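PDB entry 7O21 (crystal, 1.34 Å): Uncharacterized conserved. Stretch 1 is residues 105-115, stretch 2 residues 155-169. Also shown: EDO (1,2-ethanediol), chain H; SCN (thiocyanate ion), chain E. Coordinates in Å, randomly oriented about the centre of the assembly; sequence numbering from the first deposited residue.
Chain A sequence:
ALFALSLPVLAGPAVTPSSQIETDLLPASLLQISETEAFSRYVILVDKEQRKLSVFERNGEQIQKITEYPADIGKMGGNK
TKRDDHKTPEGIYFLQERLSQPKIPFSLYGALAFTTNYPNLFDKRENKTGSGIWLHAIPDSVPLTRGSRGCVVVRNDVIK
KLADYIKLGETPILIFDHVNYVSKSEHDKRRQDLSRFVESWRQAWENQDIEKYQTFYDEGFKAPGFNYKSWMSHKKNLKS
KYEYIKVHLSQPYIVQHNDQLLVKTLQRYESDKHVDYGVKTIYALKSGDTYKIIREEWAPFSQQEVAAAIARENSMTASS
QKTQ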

# COMPACT_ATOMS: atom_id res chain seq x y z
N PRO A 105 3.79 -6.46 21.24
CA PRO A 105 3.87 -6.51 22.71
C PRO A 105 2.68 -5.82 23.37
O PRO A 105 2.36 -4.66 23.08
N PHE A 106 2.07 -6.53 24.33
CA PHE A 106 1.03 -5.93 25.16
C PHE A 106 1.54 -4.71 25.91
O PHE A 106 0.77 -3.77 26.15
N SER A 107 2.81 -4.70 26.30
CA SER A 107 3.33 -3.59 27.10
C SER A 107 3.23 -2.27 26.35
O SER A 107 3.09 -1.21 26.97
N LEU A 108 3.30 -2.31 25.02
CA LEU A 108 3.22 -1.10 24.21
C LEU A 108 1.85 -0.88 23.61
O LEU A 108 1.47 0.28 23.38
N TYR A 109 1.10 -1.94 23.31
CA TYR A 109 -0.09 -1.84 22.48
C TYR A 109 -1.33 -2.41 23.13
O TYR A 109 -2.41 -2.38 22.52
N GLY A 110 -1.23 -2.92 24.35
CA GLY A 110 -2.37 -3.59 24.93
C GLY A 110 -2.85 -4.73 24.05
O GLY A 110 -2.09 -5.38 23.33
N ALA A 111 -4.17 -4.96 24.10
CA ALA A 111 -4.71 -6.20 23.56
C ALA A 111 -4.82 -6.21 22.05
O ALA A 111 -4.87 -7.29 21.46
N LEU A 112 -4.86 -5.05 21.39
CA LEU A 112 -5.12 -5.02 19.96
C LEU A 112 -4.56 -3.73 19.40
O LEU A 112 -4.53 -2.70 20.07
N ALA A 113 -4.18 -3.78 18.13
CA ALA A 113 -3.83 -2.58 17.38
C ALA A 113 -4.43 -2.69 16.00
O ALA A 113 -4.54 -3.78 15.43
N PHE A 114 -4.81 -1.54 15.45
CA PHE A 114 -5.26 -1.45 14.07
C PHE A 114 -4.35 -0.46 13.35
O PHE A 114 -4.15 0.65 13.83
N THR A 115 -3.78 -0.89 12.22
CA THR A 115 -2.92 -0.01 11.47
C THR A 115 -3.76 0.91 10.60
O THR A 115 -4.93 0.64 10.32
N ARG A 155 -8.25 2.51 26.04
CA ARG A 155 -8.14 1.44 27.04
C ARG A 155 -8.41 0.07 26.40
O ARG A 155 -9.00 -0.01 25.36
N ASN A 156 -7.98 -0.98 27.07
CA ASN A 156 -8.14 -2.37 26.55
C ASN A 156 -9.62 -2.72 26.36
O ASN A 156 -9.92 -3.36 25.42
N ASP A 157 -10.47 -2.32 27.28
CA ASP A 157 -11.91 -2.62 27.16
C ASP A 157 -12.47 -1.90 25.93
O ASP A 157 -13.25 -2.47 25.25
N VAL A 158 -11.98 -0.70 25.69
CA VAL A 158 -12.48 0.08 24.57
C VAL A 158 -12.04 -0.52 23.24
O VAL A 158 -12.84 -0.62 22.31
N ILE A 159 -10.77 -0.92 23.13
CA ILE A 159 -10.30 -1.40 21.83
C ILE A 159 -11.05 -2.67 21.44
O ILE A 159 -11.31 -2.90 20.25
N LYS A 160 -11.42 -3.49 22.43
CA LYS A 160 -12.19 -4.69 22.15
C LYS A 160 -13.60 -4.37 21.68
O LYS A 160 -14.15 -5.06 20.82
N LYS A 161 -14.22 -3.33 22.24
CA LYS A 161 -15.52 -2.89 21.73
C LYS A 161 -15.40 -2.35 20.31
O LYS A 161 -16.24 -2.64 19.45
N LEU A 162 -14.36 -1.55 20.04
CA LEU A 162 -14.24 -0.95 18.71
C LEU A 162 -14.02 -1.99 17.63
O LEU A 162 -14.40 -1.79 16.48
N ALA A 163 -13.39 -3.11 17.98
CA ALA A 163 -13.13 -4.15 17.00
C ALA A 163 -14.41 -4.60 16.32
O ALA A 163 -14.39 -4.98 15.14
N ASP A 164 -15.54 -4.54 17.03
CA ASP A 164 -16.82 -4.94 16.46
C ASP A 164 -17.29 -4.00 15.35
O ASP A 164 -18.14 -4.40 14.54
N TYR A 165 -16.77 -2.78 15.29
CA TYR A 165 -17.21 -1.82 14.28
C TYR A 165 -16.24 -1.67 13.13
O TYR A 165 -16.54 -0.93 12.19
N ILE A 166 -15.08 -2.32 13.17
CA ILE A 166 -14.01 -2.04 12.23
C ILE A 166 -13.98 -3.12 11.15
O ILE A 166 -13.82 -4.31 11.45
N LYS A 167 -14.14 -2.68 9.91
CA LYS A 167 -14.01 -3.54 8.74
C LYS A 167 -12.64 -3.24 8.15
O LYS A 167 -12.38 -2.12 7.69
N LEU A 168 -11.75 -4.23 8.17
CA LEU A 168 -10.39 -4.00 7.73
C LEU A 168 -10.36 -3.59 6.27
O LEU A 168 -11.06 -4.16 5.43
N GLY A 169 -9.56 -2.57 5.97
CA GLY A 169 -9.48 -2.02 4.64
C GLY A 169 -10.55 -1.01 4.30
O GLY A 169 -10.46 -0.38 3.23

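The apolar centre of this contact is the ring of Phe-114, which points from its strand toward the second stretch and has the largest area covered by it of any residue here. With chi1 in the m well (-67°) and chi2 at 90°, the ring meets four aliphatic side chains. Ile-166, also m at chi1 and t at chi2, lays its CD1 methyl over one face: the carbon sits 3.7 Å from the centroid of the Phe-114 ring and 8° off the ring normal, a nearly ideal CH-pi contact, and its nearest ring atom is Phe-114 CE1 at 3.8 Å. The other three neighbours lie at the edge of the ring, near its plane. Ile-159 CD1 is 4.0 Å from Phe-114 CD1, Ala-163 CB is 3.9 Å from Phe-114 CZ, and Leu-168 CD2 is 3.9 Å from Phe-114 CD2. A flat, wide phenyl group suits such a place because it can offer a face to one methyl and its rim to several others. Leu-168 (m, t) reaches the ring with its end, although its CA-to-CB bond runs sideways.

Alternation along the extended backbone explains the next layer. Ala-113 points away, whereas Leu-112, like Phe-114, points toward the helix. Leu-112 (chi1 m, chi2 t) packs its CB 3.9 Å from Ile-159 CG1 and its CD1 3.9 Å from Ala-163 CB. Ile-159 (chi1 t, chi2 p) thus touches both Leu-112 and Phe-114. So does Ala-163, one helical turn further on; its single methyl meets both Leu-112 CD1 and Phe-114 CZ, two atoms that are themselves neighbours.

Toward the start of the helix the contact becomes mixed. Ala-111 points toward the second stretch, and its CB lies 3.6 Å from Lys-160 CE. Lys-160 is extended, m at chi1 and t at the other three angles, so that CE, near the end of its chain, rests against the small methyl while the residue remains exposed.

The polar edge belongs to Asn-156. Its CB leaves sideways, but chi1 in the m well (-74°) brings the amide nearer, and OD1 accepts a hydrogen bond from the backbone amide Ala-111 N at 3.0 Å, with an angle of 145° at the hydrogen. An asparagine fits because its carbonyl can accept from the backbone while its ND2 can donate, here to a partner elsewhere in the structure. Gly-110, inside the Tyr-109 to Leu-112 type II' turn, has positive phi, which favours glycine; an ideal CB would also lie 2.4 Å from Asn-156 OD1, a clash. Further out, Phe-106 (chi1 t) brings its ring end to the same amide, with CZ 3.5 Å from Asn-156 ND2.

The bound groups lie outside this interface. Phe-106 N donates a hydrogen bond to O2 of 1,2-ethanediol at 3.3 Å, and the end of Tyr-109 leads away from the helix, its OH 2.8 Å from the thiocyanate N.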

# COMPACT_ATOMS: atom_id res chain seq x y z
CB PRO A 105 5.17 -5.77 23.02
CG PRO A 105 5.43 -4.90 21.82
CD PRO A 105 4.90 -5.68 20.65
CB PHE A 106 0.52 -6.98 26.15
CG PHE A 106 -0.70 -6.55 26.92
CD1 PHE A 106 -0.58 -5.88 28.12
CD2 PHE A 106 -1.96 -6.86 26.44
CE1 PHE A 106 -1.71 -5.50 28.83
CE2 PHE A 106 -3.09 -6.48 27.14
CZ PHE A 106 -2.97 -5.79 28.34
CB SER A 107 4.78 -3.86 27.51
OG SER A 107 5.61 -4.00 26.36
CB LEU A 108 4.24 -1.16 23.06
CG LEU A 108 5.72 -1.30 23.42
CD1 LEU A 108 6.55 -1.23 22.14
CD2 LEU A 108 6.14 -0.21 24.38
CB TYR A 109 0.17 -2.52 21.12
CG TYR A 109 1.33 -1.88 20.41
CD1 TYR A 109 1.28 -0.56 20.01
CD2 TYR A 109 2.50 -2.61 20.17
CE1 TYR A 109 2.35 0.04 19.41
CE2 TYR A 109 3.58 -2.02 19.55
CZ TYR A 109 3.49 -0.70 19.16
OH TYR A 109 4.54 -0.07 18.56
CB ALA A 111 -6.08 -6.49 24.17
CB LEU A 112 -6.63 -5.04 19.67
CG LEU A 112 -7.45 -6.32 19.68
CD1 LEU A 112 -8.89 -5.99 19.28
CD2 LEU A 112 -6.87 -7.36 18.74
CB ALA A 113 -2.31 -2.39 17.22
CB PHE A 114 -6.70 -0.97 13.99
CG PHE A 114 -7.68 -1.95 14.55
CD1 PHE A 114 -8.02 -1.92 15.89
CD2 PHE A 114 -8.25 -2.93 13.73
CE1 PHE A 114 -8.91 -2.84 16.42
CE2 PHE A 114 -9.15 -3.85 14.25
CZ PHE A 114 -9.48 -3.80 15.60
CB THR A 115 -1.97 -0.82 10.59
OG1 THR A 115 -2.74 -1.49 9.57
CG2 THR A 115 -1.22 -1.87 11.43
CB ARG A 155 -9.06 1.75 28.23
CG ARG A 155 -8.64 2.96 29.04
CD ARG A 155 -7.34 2.70 29.77
NE ARG A 155 -6.71 3.89 30.27
CZ ARG A 155 -5.44 3.91 30.59
NH1 ARG A 155 -4.87 5.00 31.03
NH2 ARG A 155 -4.71 2.84 30.44
CB ASN A 156 -7.49 -3.37 27.51
CG ASN A 156 -5.99 -3.32 27.43
OD1 ASN A 156 -5.46 -3.42 26.35
ND2 ASN A 156 -5.34 -3.17 28.56
CB ASP A 157 -12.67 -2.33 28.46
CG ASP A 157 -12.77 -0.87 28.87
OD1 ASP A 157 -11.87 -0.14 28.60
OD2 ASP A 157 -13.75 -0.52 29.49
CB VAL A 158 -12.02 1.54 24.72
CG1 VAL A 158 -12.34 2.33 23.45
CG2 VAL A 158 -12.70 2.18 25.92
CB ILE A 159 -8.77 -1.56 21.75
CG1 ILE A 159 -8.30 -1.61 20.29
CG2 ILE A 159 -8.31 -2.82 22.49
CD1 ILE A 159 -8.31 -0.27 19.57
CB LYS A 160 -12.20 -5.61 23.37
CG LYS A 160 -10.83 -6.12 23.74
CD LYS A 160 -10.83 -6.89 25.06
CE LYS A 160 -9.40 -7.24 25.46
NZ LYS A 160 -9.30 -7.79 26.84
CB LYS A 161 -16.11 -1.81 22.64
CG LYS A 161 -16.45 -2.27 24.06
CD LYS A 161 -16.87 -1.08 24.92
CE LYS A 161 -17.21 -1.50 26.34
NZ LYS A 161 -17.43 -0.32 27.23
CB LEU A 162 -13.10 0.06 18.70
CG LEU A 162 -13.31 1.30 19.58
CD1 LEU A 162 -12.06 2.17 19.56
CD2 LEU A 162 -14.52 2.09 19.10
CB ALA A 163 -12.40 -5.33 17.64
CB ASP A 164 -17.89 -5.01 17.56
CG ASP A 164 -17.64 -6.15 18.53
OD1 ASP A 164 -16.94 -7.11 18.16
OD2 ASP A 164 -18.14 -6.06 19.68
CB TYR A 165 -17.42 -0.44 14.92
CG TYR A 165 -18.44 -0.39 16.03
CD1 TYR A 165 -19.80 -0.40 15.74
CD2 TYR A 165 -18.05 -0.29 17.35
CE1 TYR A 165 -20.74 -0.33 16.76
CE2 TYR A 165 -18.98 -0.22 18.37
CZ TYR A 165 -20.32 -0.24 18.07
OH TYR A 165 -21.24 -0.16 19.10
CB ILE A 166 -12.66 -1.92 12.94
CG1 ILE A 166 -12.64 -0.65 13.80
CG2 ILE A 166 -11.52 -1.90 11.92
CD1 ILE A 166 -11.49 -0.64 14.79
CB LYS A 167 -15.14 -3.23 7.76
CG LYS A 167 -15.21 -4.12 6.54
CD LYS A 167 -16.53 -3.79 5.82
CE LYS A 167 -16.90 -4.79 4.78
NZ LYS A 167 -18.18 -4.34 4.18
CB LEU A 168 -9.55 -5.26 7.94
CG LEU A 168 -9.35 -5.65 9.40
CD1 LEU A 168 -8.44 -6.87 9.45
CD2 LEU A 168 -8.77 -4.49 10.20
C1 EDO H . 3.36 -11.40 23.98
O1 EDO H . 2.42 -12.45 24.06
C2 EDO H . 2.78 -10.16 24.65
O2 EDO H . 3.79 -9.22 24.95
S SCN E . 3.84 2.75 14.40
C SCN E . 3.87 2.50 16.06
N SCN E . 3.88 2.34 17.19